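Local coordinates for protein PHB depolymerase (Penicillium funiculosum, PDB 2D81) that hydrolyses the ester bonds of the biopolyester poly(3-hydroxybutyrate), using an alpha/beta hydrolase fold whose pocket binds a trimer of the substrate, at residues A[48-59]-A[287-297]; A[225-233]-A[280-288]. All blocks are in the same frame, centred on the assembly; numbering follows the deposited sequence.

The loop after strand 277-280 serves both contacts: its residues 280-288 pack against the end of strand 221-227 in interaction 2, and its residues 287-297 against the loop 48-59 in interaction 1, with W287 and V288 common to the two. Their centres lie 14 Å apart, and the bound hydroxybutyrate trimer touches both, an example of a substrate site assembled from loops far apart in sequence. W287 NE1 donates to O1B of the trimer at 2.9 Å, while SG of C230, in the disulfide of interaction 2, comes within 3.2 Å of the same O1B. D286 ties the contacts together, OD2 lying 2.9 Å from Y291 N.

Interaction 1: A[48-59]-A[287-297]; sequences YDCARNQYYTSC and WVGWYGSNADQ. With RB3 ((1R)-3-{[(1R)-3-methoxy-1-methyl-3-oxopropyl]oxy}-1-methyl-3-oxopropyl (3R)-3-hydroxybutanoate), chain C.
R52 reaches D296 through a salt bridge, NH1 to OD1 at 2.9 Å, with the carboxylate oxygen met on its syn side and lying in the guanidinium plane. NH1 also donates to S293 O, almost in line with that C=O bond. R52 NE forms a salt bridge to D49 OD2, using that oxygen's syn lone pair, with an N-H...O angle of 163°. The chain, bent at chi3 (-73°), turns the guanidinium between the two acids. Their carboxylates are nearly coplanar, OD2 of D49 only 2.5 Å from OD2 of D296. Y48 lays a ring face beneath D296 OD2 and donates its hydroxyl to D296 O at 2.7 Å. Water 1 links A51 N to W287 O, and water 2 joins A51 O to V288 O. C59 CB meets the indole of W287 at its edge, by CZ3, and A51 CB also lies against CZ3. The loop after strand 39-43 is thus held to the loop before helix 301-314, with Y56, W287 and V288 lining the trimer's pocket. A methionine at R52 would probably leave both acids without their counter-charge. The closeness of the acids would fit a raised pKa for one of them, with R52 supplying the positive charge between them.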
loop_
_atom_site.group_PDB
_atom_site.type_symbol
_atom_site.label_atom_id
_atom_site.label_comp_id
_atom_site.label_asym_id
_atom_site.label_seq_id
_atom_site.Cartn_x
_atom_site.Cartn_y
_atom_site.Cartn_z
ATOM N N TYR A 48 -11.051 5.724 -2.191
ATOM C CA TYR A 48 -10.602 5.851 -3.567
ATOM C C TYR A 48 -11.141 7.148 -4.182
ATOM O O TYR A 48 -12.348 7.384 -4.173
ATOM C CB TYR A 48 -11.096 4.657 -4.382
ATOM C CG TYR A 48 -10.802 4.790 -5.854
ATOM C CD1 TYR A 48 -9.532 4.505 -6.361
ATOM C CD2 TYR A 48 -11.775 5.262 -6.731
ATOM C CE1 TYR A 48 -9.240 4.689 -7.707
ATOM C CE2 TYR A 48 -11.494 5.454 -8.079
ATOM C CZ TYR A 48 -10.227 5.169 -8.559
ATOM O OH TYR A 48 -9.943 5.394 -9.880
ATOM N N ASP A 49 -10.239 7.973 -4.709
ATOM C CA ASP A 49 -10.591 9.222 -5.398
ATOM C C ASP A 49 -11.072 10.282 -4.407
ATOM O O ASP A 49 -11.729 11.247 -4.794
ATOM C CB ASP A 49 -11.680 8.969 -6.458
ATOM C CG ASP A 49 -11.658 9.996 -7.593
ATOM O OD1 ASP A 49 -12.720 10.578 -7.904
ATOM O OD2 ASP A 49 -10.583 10.208 -8.190
ATOM N N CYS A 50 -10.726 10.109 -3.135
ATOM C CA CYS A 50 -11.224 10.998 -2.083
ATOM C C CYS A 50 -10.960 12.470 -2.399
ATOM O O CYS A 50 -11.834 13.318 -2.224
ATOM C CB CYS A 50 -10.584 10.652 -0.731
ATOM S SG CYS A 50 -11.477 11.401 0.677
ATOM N N ALA A 51 -9.753 12.771 -2.869
ATOM C CA ALA A 51 -9.302 14.157 -2.939
ATOM C C ALA A 51 -9.512 14.816 -4.298
ATOM O O ALA A 51 -8.987 15.903 -4.543
ATOM C CB ALA A 51 -7.827 14.242 -2.548
ATOM N N ARG A 52 -10.271 14.177 -5.184
ATOM C CA ARG A 52 -10.432 14.736 -6.523
ATOM C C ARG A 52 -11.384 15.926 -6.538
ATOM O O ARG A 52 -11.125 16.919 -7.220
ATOM C CB ARG A 52 -10.923 13.674 -7.515
ATOM C CG ARG A 52 -10.987 14.191 -8.954
ATOM C CD ARG A 52 -11.495 13.139 -9.927
ATOM N NE ARG A 52 -10.512 12.091 -10.200
ATOM C CZ ARG A 52 -9.611 12.137 -11.179
ATOM N NH1 ARG A 52 -8.764 11.130 -11.344
ATOM N NH2 ARG A 52 -9.561 13.180 -12.000
ATOM N N ASN A 53 -12.481 15.833 -5.787
ATOM C CA ASN A 53 -13.511 16.869 -5.837
ATOM C C ASN A 53 -13.834 17.505 -4.488
ATOM O O ASN A 53 -14.807 18.252 -4.361
ATOM C CB ASN A 53 -14.793 16.309 -6.463
ATOM C CG ASN A 53 -14.591 15.874 -7.902
ATOM O OD1 ASN A 53 -14.485 14.684 -8.198
ATOM N ND2 ASN A 53 -14.525 16.844 -8.806
ATOM N N GLN A 54 -13.017 17.205 -3.484
ATOM C CA GLN A 54 -13.045 17.938 -2.225
ATOM C C GLN A 54 -11.602 18.080 -1.762
ATOM O O GLN A 54 -10.747 17.269 -2.125
ATOM C CB GLN A 54 -13.877 17.177 -1.187
ATOM C CG GLN A 54 -13.249 15.883 -0.697
ATOM C CD GLN A 54 -14.265 14.928 -0.099
ATOM O OE1 GLN A 54 -15.133 15.330 0.683
ATOM N NE2 GLN A 54 -14.159 13.653 -0.458
ATOM N N TYR A 55 -11.316 19.115 -0.981
ATOM C CA TYR A 55 -9.929 19.404 -0.646
ATOM C C TYR A 55 -9.355 18.263 0.192
ATOM O O TYR A 55 -10.064 17.646 0.986
ATOM C CB TYR A 55 -9.823 20.728 0.115
ATOM C CG TYR A 55 -8.426 21.303 0.099
ATOM C CD1 TYR A 55 -7.826 21.684 -1.102
ATOM C CD2 TYR A 55 -7.693 21.448 1.277
ATOM C CE1 TYR A 55 -6.533 22.194 -1.132
ATOM C CE2 TYR A 55 -6.395 21.958 1.258
ATOM C CZ TYR A 55 -5.824 22.329 0.049
ATOM O OH TYR A 55 -4.546 22.836 0.023
ATOM N N TYR A 56 -8.072 17.970 0.001
ATOM C CA TYR A 56 -7.497 16.752 0.555
ATOM C C TYR A 56 -7.534 16.721 2.085
ATOM O O TYR A 56 -7.591 15.646 2.681
ATOM C CB TYR A 56 -6.058 16.569 0.051
ATOM C CG TYR A 56 -5.046 17.451 0.740
ATOM C CD1 TYR A 56 -4.421 17.040 1.916
ATOM C CD2 TYR A 56 -4.730 18.710 0.232
ATOM C CE1 TYR A 56 -3.510 17.860 2.573
ATOM C CE2 TYR A 56 -3.819 19.540 0.881
ATOM C CZ TYR A 56 -3.215 19.107 2.050
ATOM O OH TYR A 56 -2.315 19.920 2.700
ATOM N N THR A 57 -7.507 17.889 2.725
ATOM C CA THR A 57 -7.559 17.926 4.187
ATOM C C THR A 57 -8.921 17.473 4.707
ATOM O O THR A 57 -9.048 17.075 5.866
ATOM C CB THR A 57 -7.258 19.340 4.753
ATOM O OG1 THR A 57 -8.199 20.283 4.231
ATOM C CG2 THR A 57 -5.844 19.774 4.387
ATOM N N SER A 58 -9.938 17.529 3.851
ATOM C CA SER A 58 -11.247 16.986 4.199
ATOM C C SER A 58 -11.206 15.462 4.206
ATOM O O SER A 58 -12.119 14.816 4.717
ATOM C CB SER A 58 -12.311 17.464 3.205
ATOM O OG SER A 58 -12.553 18.855 3.336
ATOM N N CYS A 59 -10.147 14.903 3.625
ATOM C CA CYS A 59 -9.913 13.461 3.648
ATOM C C CYS A 59 -8.891 13.129 4.735
ATOM O O CYS A 59 -8.236 12.087 4.692
ATOM C CB CYS A 59 -9.407 12.983 2.274
ATOM S SG CYS A 59 -10.612 13.234 0.925
ATOM N N TRP A 287 -1.949 10.658 -3.983
ATOM C CA TRP A 287 -3.398 10.490 -3.901
ATOM C C TRP A 287 -4.135 11.828 -4.021
ATOM O O TRP A 287 -5.324 11.926 -3.699
ATOM C CB TRP A 287 -3.784 9.804 -2.582
ATOM C CG TRP A 287 -3.418 10.574 -1.341
ATOM C CD1 TRP A 287 -2.170 10.723 -0.801
ATOM C CD2 TRP A 287 -4.311 11.309 -0.494
ATOM N NE1 TRP A 287 -2.233 11.503 0.331
ATOM C CE2 TRP A 287 -3.535 11.878 0.541
ATOM C CE3 TRP A 287 -5.694 11.542 -0.510
ATOM C CZ2 TRP A 287 -4.095 12.666 1.551
ATOM C CZ3 TRP A 287 -6.251 12.328 0.495
ATOM C CH2 TRP A 287 -5.450 12.880 1.512
ATOM N N VAL A 288 -3.439 12.856 -4.500
ATOM C CA VAL A 288 -4.033 14.192 -4.581
ATOM C C VAL A 288 -3.884 14.839 -5.954
ATOM O O VAL A 288 -4.497 15.875 -6.226
ATOM C CB VAL A 288 -3.425 15.142 -3.525
ATOM C CG1 VAL A 288 -3.692 14.598 -2.134
ATOM C CG2 VAL A 288 -1.926 15.305 -3.764
ATOM N N GLY A 289 -3.069 14.229 -6.810
ATOM C CA GLY A 289 -2.911 14.720 -8.167
ATOM C C GLY A 289 -1.646 15.523 -8.424
ATOM O O GLY A 289 -1.594 16.307 -9.376
ATOM N N TRP A 290 -0.623 15.337 -7.592
ATOM C CA TRP A 290 0.664 15.996 -7.818
ATOM C C TRP A 290 1.179 15.758 -9.235
ATOM O O TRP A 290 1.624 16.684 -9.914
ATOM C CB TRP A 290 1.723 15.487 -6.836
ATOM C CG TRP A 290 1.636 16.040 -5.453
ATOM C CD1 TRP A 290 1.680 17.356 -5.087
ATOM C CD2 TRP A 290 1.551 15.289 -4.241
ATOM N NE1 TRP A 290 1.635 17.469 -3.717
ATOM C CE2 TRP A 290 1.554 16.214 -3.173
ATOM C CE3 TRP A 290 1.475 13.921 -3.952
ATOM C CZ2 TRP A 290 1.482 15.814 -1.836
ATOM C CZ3 TRP A 290 1.404 13.521 -2.622
ATOM C CH2 TRP A 290 1.407 14.466 -1.580
ATOM N N TYR A 291 1.124 14.508 -9.677
ATOM C CA TYR A 291 1.837 14.109 -10.882
ATOM C C TYR A 291 0.909 13.757 -12.035
ATOM O O TYR A 291 1.276 13.001 -12.932
ATOM C CB TYR A 291 2.766 12.937 -10.553
ATOM C CG TYR A 291 3.694 13.260 -9.406
ATOM C CD1 TYR A 291 3.549 12.641 -8.161
ATOM C CD2 TYR A 291 4.669 14.250 -9.537
ATOM C CE1 TYR A 291 4.349 13.009 -7.078
ATOM C CE2 TYR A 291 5.469 14.623 -8.464
ATOM C CZ TYR A 291 5.306 14.002 -7.239
ATOM O OH TYR A 291 6.097 14.384 -6.177
ATOM N N GLY A 292 -0.294 14.322 -12.014
ATOM C CA GLY A 292 -1.204 14.146 -13.131
ATOM C C GLY A 292 -2.645 14.002 -12.688
ATOM O O GLY A 292 -2.923 13.613 -11.553
ATOM N N SER A 293 -3.564 14.314 -13.595
ATOM C CA SER A 293 -4.987 14.238 -13.306
ATOM C C SER A 293 -5.474 12.797 -13.173
ATOM O O SER A 293 -6.532 12.552 -12.605
ATOM C CB SER A 293 -5.779 14.950 -14.405
ATOM O OG SER A 293 -5.457 14.424 -15.679
ATOM N N ASN A 294 -4.702 11.849 -13.697
ATOM C CA ASN A 294 -5.082 10.436 -13.654
ATOM C C ASN A 294 -4.336 9.641 -12.583
ATOM O O ASN A 294 -4.154 8.432 -12.720
ATOM C CB ASN A 294 -4.838 9.782 -15.014
ATOM C CG ASN A 294 -3.483 10.127 -15.587
ATOM O OD1 ASN A 294 -2.483 10.159 -14.868
ATOM N ND2 ASN A 294 -3.440 10.387 -16.888
ATOM N N ALA A 295 -3.918 10.318 -11.517
ATOM C CA ALA A 295 -3.134 9.684 -10.458
ATOM C C ALA A 295 -3.737 8.380 -9.932
ATOM O O ALA A 295 -3.002 7.457 -9.574
ATOM C CB ALA A 295 -2.934 10.663 -9.298
ATOM N N ASP A 296 -5.065 8.307 -9.868
ATOM C CA ASP A 296 -5.719 7.116 -9.333
ATOM C C ASP A 296 -6.433 6.285 -10.396
ATOM O O ASP A 296 -7.281 5.448 -10.081
ATOM C CB ASP A 296 -6.693 7.498 -8.206
ATOM C CG ASP A 296 -7.878 8.327 -8.685
ATOM O OD1 ASP A 296 -7.858 8.853 -9.819
ATOM O OD2 ASP A 296 -8.841 8.465 -7.901
ATOM N N GLN A 297 -6.064 6.498 -11.656
ATOM C CA GLN A 297 -6.640 5.740 -12.764
ATOM C C GLN A 297 -5.540 4.984 -13.504
ATOM O O GLN A 297 -4.355 5.229 -13.290
ATOM C CB GLN A 297 -7.359 6.689 -13.727
ATOM C CG GLN A 297 -8.460 7.515 -13.063
ATOM C CD GLN A 297 -8.981 8.628 -13.956
ATOM O OE1 GLN A 297 -8.205 9.407 -14.505
ATOM N NE2 GLN A 297 -10.299 8.712 -14.097
HETATM O O1M RB3 C . 0.053 12.953 7.724
HETATM C C1A RB3 C . 0.288 12.154 6.792
HETATM O O1A RB3 C . 1.399 11.967 6.249
HETATM C C2A RB3 C . -0.892 11.329 6.271
HETATM C C3A RB3 C . -1.098 11.539 4.769
HETATM C C4A RB3 C . -2.302 10.707 4.322
HETATM O O3A RB3 C . -1.356 12.930 4.517
HETATM C C1B RB3 C . -0.781 13.365 3.362
HETATM O O1B RB3 C . -0.505 12.576 2.460
HETATM C C2B RB3 C . -0.486 14.860 3.218
HETATM C C3B RB3 C . -0.205 15.288 1.774
HETATM C C4B RB3 C . -1.429 15.074 0.880
HETATM O O3B RB3 C . 0.128 16.685 1.759
HETATM C C1C RB3 C . 1.448 16.907 2.005
HETATM O O1C RB3 C . 2.065 16.184 2.785
HETATM C C2C RB3 C . 2.147 18.078 1.310
HETATM C C3C RB3 C . 2.700 19.073 2.332
HETATM C C4C RB3 C . 3.369 20.253 1.625
HETATM O O3C RB3 C . 1.640 19.533 3.174
HETATM O O HOH W 1 -7.745 10.739 -3.306
HETATM O O HOH W 2 -6.553 17.082 -4.553
#

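Interaction 2: A[225-233]-A[280-288]; sequences VALHGCLQS and NPNGCWDWV. With RB3 ((1R)-3-{[(1R)-3-methoxy-1-methyl-3-oxopropyl]oxy}-1-methyl-3-oxopropyl (3R)-3-hydroxybutanoate), chain C.
The H228 imidazole is sandwiched: W285 NE1 lies 3.6 Å above the centre of one face, S233 CA sits over the other, and G283 O approaches the ring edge in plane. The imidazole and the five-membered ring of W285 meet obliquely, their planes 42° apart. With CG set between its backbone N and carbonyl carbon (chi1 68°), H228 swings its ring back beside its own chain, where ND1 donates to G229 O in the ring plane at 2.7 Å. That oxygen also accepts from Q232 N, on the opposite face of its plane. The indole of W285 has L227 CD2 over one face, offset toward the rim, and H228 O at its edge, bonded only weakly by NE1. Beyond the rings, the C230–C284 disulfide makes a covalent link, and L231 N donates to N282 O at 2.7 Å. Water 3 bridges that oxygen to S233 N. L231 CD2 lies against the amide of N282, 3.6 Å from ND2. Within 280-288, N280 OD1 accepts from C284 N on an in-plane lone pair, fixing the turn that carries P281 beside C4C of the ligand. The contact joins the C-terminal end of strand 221-227 to the loop that precedes helix 301-314: L227 and W285 both rest on I306 of that helix, while C230 and C284 touch S20 at the start of helix 20-31.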
loop_
_atom_site.group_PDB
_atom_site.type_symbol
_atom_site.label_atom_id
_atom_site.label_comp_id
_atom_site.label_asym_id
_atom_site.label_seq_id
_atom_site.Cartn_x
_atom_site.Cartn_y
_atom_site.Cartn_z
ATOM N N VAL A 225 2.915 -6.258 -2.502
ATOM C CA VAL A 225 3.531 -4.943 -2.600
ATOM C C VAL A 225 3.166 -4.150 -1.349
ATOM O O VAL A 225 1.987 -3.974 -1.043
ATOM C CB VAL A 225 3.016 -4.191 -3.849
ATOM C CG1 VAL A 225 3.704 -2.836 -3.974
ATOM C CG2 VAL A 225 3.265 -5.032 -5.094
ATOM N N ALA A 226 4.179 -3.687 -0.623
ATOM C CA ALA A 226 3.952 -2.925 0.603
ATOM C C ALA A 226 4.422 -1.480 0.436
ATOM O O ALA A 226 5.583 -1.229 0.109
ATOM C CB ALA A 226 4.685 -3.584 1.771
ATOM N N LEU A 227 3.516 -0.536 0.670
ATOM C CA LEU A 227 3.789 0.876 0.404
ATOM C C LEU A 227 3.948 1.715 1.672
ATOM O O LEU A 227 3.015 1.844 2.464
ATOM C CB LEU A 227 2.666 1.464 -0.457
ATOM C CG LEU A 227 2.451 0.808 -1.824
ATOM C CD1 LEU A 227 1.190 1.374 -2.461
ATOM C CD2 LEU A 227 3.660 1.045 -2.718
ATOM N N HIS A 228 5.132 2.294 1.847
ATOM C CA HIS A 228 5.394 3.202 2.961
ATOM C C HIS A 228 4.516 4.452 2.866
ATOM O O HIS A 228 3.948 4.748 1.810
ATOM C CB HIS A 228 6.880 3.599 2.966
ATOM C CG HIS A 228 7.281 4.467 1.812
ATOM N ND1 HIS A 228 6.976 5.809 1.749
ATOM C CD2 HIS A 228 7.956 4.182 0.672
ATOM C CE1 HIS A 228 7.445 6.315 0.622
ATOM N NE2 HIS A 228 8.044 5.348 -0.050
ATOM N N GLY A 229 4.401 5.180 3.974
ATOM C CA GLY A 229 3.630 6.413 3.979
ATOM C C GLY A 229 4.522 7.629 3.816
ATOM O O GLY A 229 5.702 7.493 3.501
ATOM N N CYS A 230 3.973 8.823 4.021
ATOM C CA CYS A 230 4.796 10.027 3.952
ATOM C C CYS A 230 5.867 9.949 5.041
ATOM O O CYS A 230 5.634 9.375 6.107
ATOM C CB CYS A 230 3.968 11.283 4.193
ATOM S SG CYS A 230 2.444 11.580 3.235
ATOM N N LEU A 231 7.031 10.532 4.767
ATOM C CA LEU A 231 8.143 10.560 5.712
ATOM C C LEU A 231 8.662 9.167 6.058
ATOM O O LEU A 231 9.376 8.991 7.051
ATOM C CB LEU A 231 7.737 11.298 6.994
ATOM C CG LEU A 231 7.428 12.793 6.835
ATOM C CD1 LEU A 231 6.963 13.373 8.161
ATOM C CD2 LEU A 231 8.669 13.520 6.340
ATOM N N GLN A 232 8.316 8.184 5.233
ATOM C CA GLN A 232 8.795 6.821 5.439
ATOM C C GLN A 232 9.558 6.241 4.248
ATOM O O GLN A 232 9.859 5.052 4.228
ATOM C CB GLN A 232 7.628 5.890 5.788
ATOM C CG GLN A 232 7.016 6.143 7.162
ATOM C CD GLN A 232 5.985 5.094 7.541
ATOM O OE1 GLN A 232 5.945 4.629 8.683
ATOM N NE2 GLN A 232 5.144 4.720 6.588
ATOM N N SER A 233 9.875 7.070 3.258
ATOM C CA SER A 233 10.681 6.591 2.141
ATOM C C SER A 233 12.090 6.295 2.638
ATOM O O SER A 233 12.484 6.752 3.711
ATOM C CB SER A 233 10.744 7.632 1.022
ATOM O OG SER A 233 11.508 8.759 1.409
ATOM N N ASN A 280 5.365 18.304 -2.379
ATOM C CA ASN A 280 5.391 16.969 -1.781
ATOM C C ASN A 280 6.706 16.755 -1.027
ATOM O O ASN A 280 7.421 15.780 -1.257
ATOM C CB ASN A 280 5.218 15.924 -2.891
ATOM C CG ASN A 280 5.221 14.502 -2.369
ATOM O OD1 ASN A 280 4.912 14.247 -1.204
ATOM N ND2 ASN A 280 5.549 13.562 -3.244
ATOM N N PRO A 281 7.028 17.666 -0.096
ATOM C CA PRO A 281 8.260 17.592 0.695
ATOM C C PRO A 281 8.407 16.345 1.564
ATOM O O PRO A 281 9.519 15.991 1.954
ATOM C CB PRO A 281 8.206 18.868 1.528
ATOM C CG PRO A 281 6.740 19.031 1.770
ATOM C CD PRO A 281 6.162 18.753 0.396
ATOM N N ASN A 282 7.291 15.688 1.865
ATOM C CA ASN A 282 7.303 14.529 2.755
ATOM C C ASN A 282 7.480 13.200 2.017
ATOM O O ASN A 282 7.603 12.148 2.644
ATOM C CB ASN A 282 6.013 14.495 3.579
ATOM C CG ASN A 282 5.912 15.658 4.558
ATOM O OD1 ASN A 282 4.838 15.953 5.081
ATOM N ND2 ASN A 282 7.035 16.316 4.813
ATOM N N GLY A 283 7.495 13.245 0.689
ATOM C CA GLY A 283 7.714 12.029 -0.073
ATOM C C GLY A 283 6.559 11.061 0.080
ATOM O O GLY A 283 6.749 9.876 0.396
ATOM N N CYS A 284 5.355 11.578 -0.141
ATOM C CA CYS A 284 4.132 10.787 -0.076
ATOM C C CYS A 284 3.836 10.157 -1.432
ATOM O O CYS A 284 4.283 10.658 -2.461
ATOM C CB CYS A 284 2.943 11.670 0.255
ATOM S SG CYS A 284 3.014 12.775 1.695
ATOM N N TRP A 285 3.043 9.087 -1.434
ATOM C CA TRP A 285 2.484 8.569 -2.679
ATOM C C TRP A 285 1.349 9.469 -3.139
ATOM O O TRP A 285 0.681 10.106 -2.325
ATOM C CB TRP A 285 1.975 7.137 -2.491
ATOM C CG TRP A 285 3.072 6.192 -2.155
ATOM C CD1 TRP A 285 3.391 5.701 -0.922
ATOM C CD2 TRP A 285 4.055 5.681 -3.059
ATOM N NE1 TRP A 285 4.519 4.916 -1.002
ATOM C CE2 TRP A 285 4.946 4.889 -2.304
ATOM C CE3 TRP A 285 4.272 5.820 -4.436
ATOM C CZ2 TRP A 285 6.039 4.236 -2.880
ATOM C CZ3 TRP A 285 5.359 5.171 -5.011
ATOM C CH2 TRP A 285 6.229 4.389 -4.233
ATOM N N ASP A 286 1.137 9.521 -4.450
ATOM C CA ASP A 286 0.239 10.514 -5.031
ATOM C C ASP A 286 -1.234 10.108 -4.962
ATOM O O ASP A 286 -1.710 9.317 -5.777
ATOM C CB ASP A 286 0.637 10.778 -6.484
ATOM C CG ASP A 286 -0.110 11.946 -7.090
ATOM O OD1 ASP A 286 -0.864 12.621 -6.356
ATOM O OD2 ASP A 286 0.063 12.190 -8.301
ATOM N N TRP A 287 -1.949 10.658 -3.983
ATOM C CA TRP A 287 -3.398 10.490 -3.901
ATOM C C TRP A 287 -4.135 11.828 -4.021
ATOM O O TRP A 287 -5.324 11.926 -3.699
ATOM C CB TRP A 287 -3.784 9.804 -2.582
ATOM C CG TRP A 287 -3.418 10.574 -1.341
ATOM C CD1 TRP A 287 -2.170 10.723 -0.801
ATOM C CD2 TRP A 287 -4.311 11.309 -0.494
ATOM N NE1 TRP A 287 -2.233 11.503 0.331
ATOM C CE2 TRP A 287 -3.535 11.878 0.541
ATOM C CE3 TRP A 287 -5.694 11.542 -0.510
ATOM C CZ2 TRP A 287 -4.095 12.666 1.551
ATOM C CZ3 TRP A 287 -6.251 12.328 0.495
ATOM C CH2 TRP A 287 -5.450 12.880 1.512
ATOM N N VAL A 288 -3.439 12.856 -4.500
ATOM C CA VAL A 288 -4.033 14.192 -4.581
ATOM C C VAL A 288 -3.884 14.839 -5.954
ATOM O O VAL A 288 -4.497 15.875 -6.226
ATOM C CB VAL A 288 -3.425 15.142 -3.525
ATOM C CG1 VAL A 288 -3.692 14.598 -2.134
ATOM C CG2 VAL A 288 -1.926 15.305 -3.764
HETATM O O1M RB3 C . 0.053 12.953 7.724
HETATM C C1A RB3 C . 0.288 12.154 6.792
HETATM O O1A RB3 C . 1.399 11.967 6.249
HETATM C C2A RB3 C . -0.892 11.329 6.271
HETATM C C3A RB3 C . -1.098 11.539 4.769
HETATM C C4A RB3 C . -2.302 10.707 4.322
HETATM O O3A RB3 C . -1.356 12.930 4.517
HETATM C C1B RB3 C . -0.781 13.365 3.362
HETATM O O1B RB3 C . -0.505 12.576 2.460
HETATM C C2B RB3 C . -0.486 14.860 3.218
HETATM C C3B RB3 C . -0.205 15.288 1.774
HETATM C C4B RB3 C . -1.429 15.074 0.880
HETATM O O3B RB3 C . 0.128 16.685 1.759
HETATM C C1C RB3 C . 1.448 16.907 2.005
HETATM O O1C RB3 C . 2.065 16.184 2.785
HETATM C C2C RB3 C . 2.147 18.078 1.310
HETATM C C3C RB3 C . 2.700 19.073 2.332
HETATM C C4C RB3 C . 3.369 20.253 1.625
HETATM O O3C RB3 C . 1.640 19.533 3.174
HETATM O O HOH W 3 9.412 9.998 2.694
#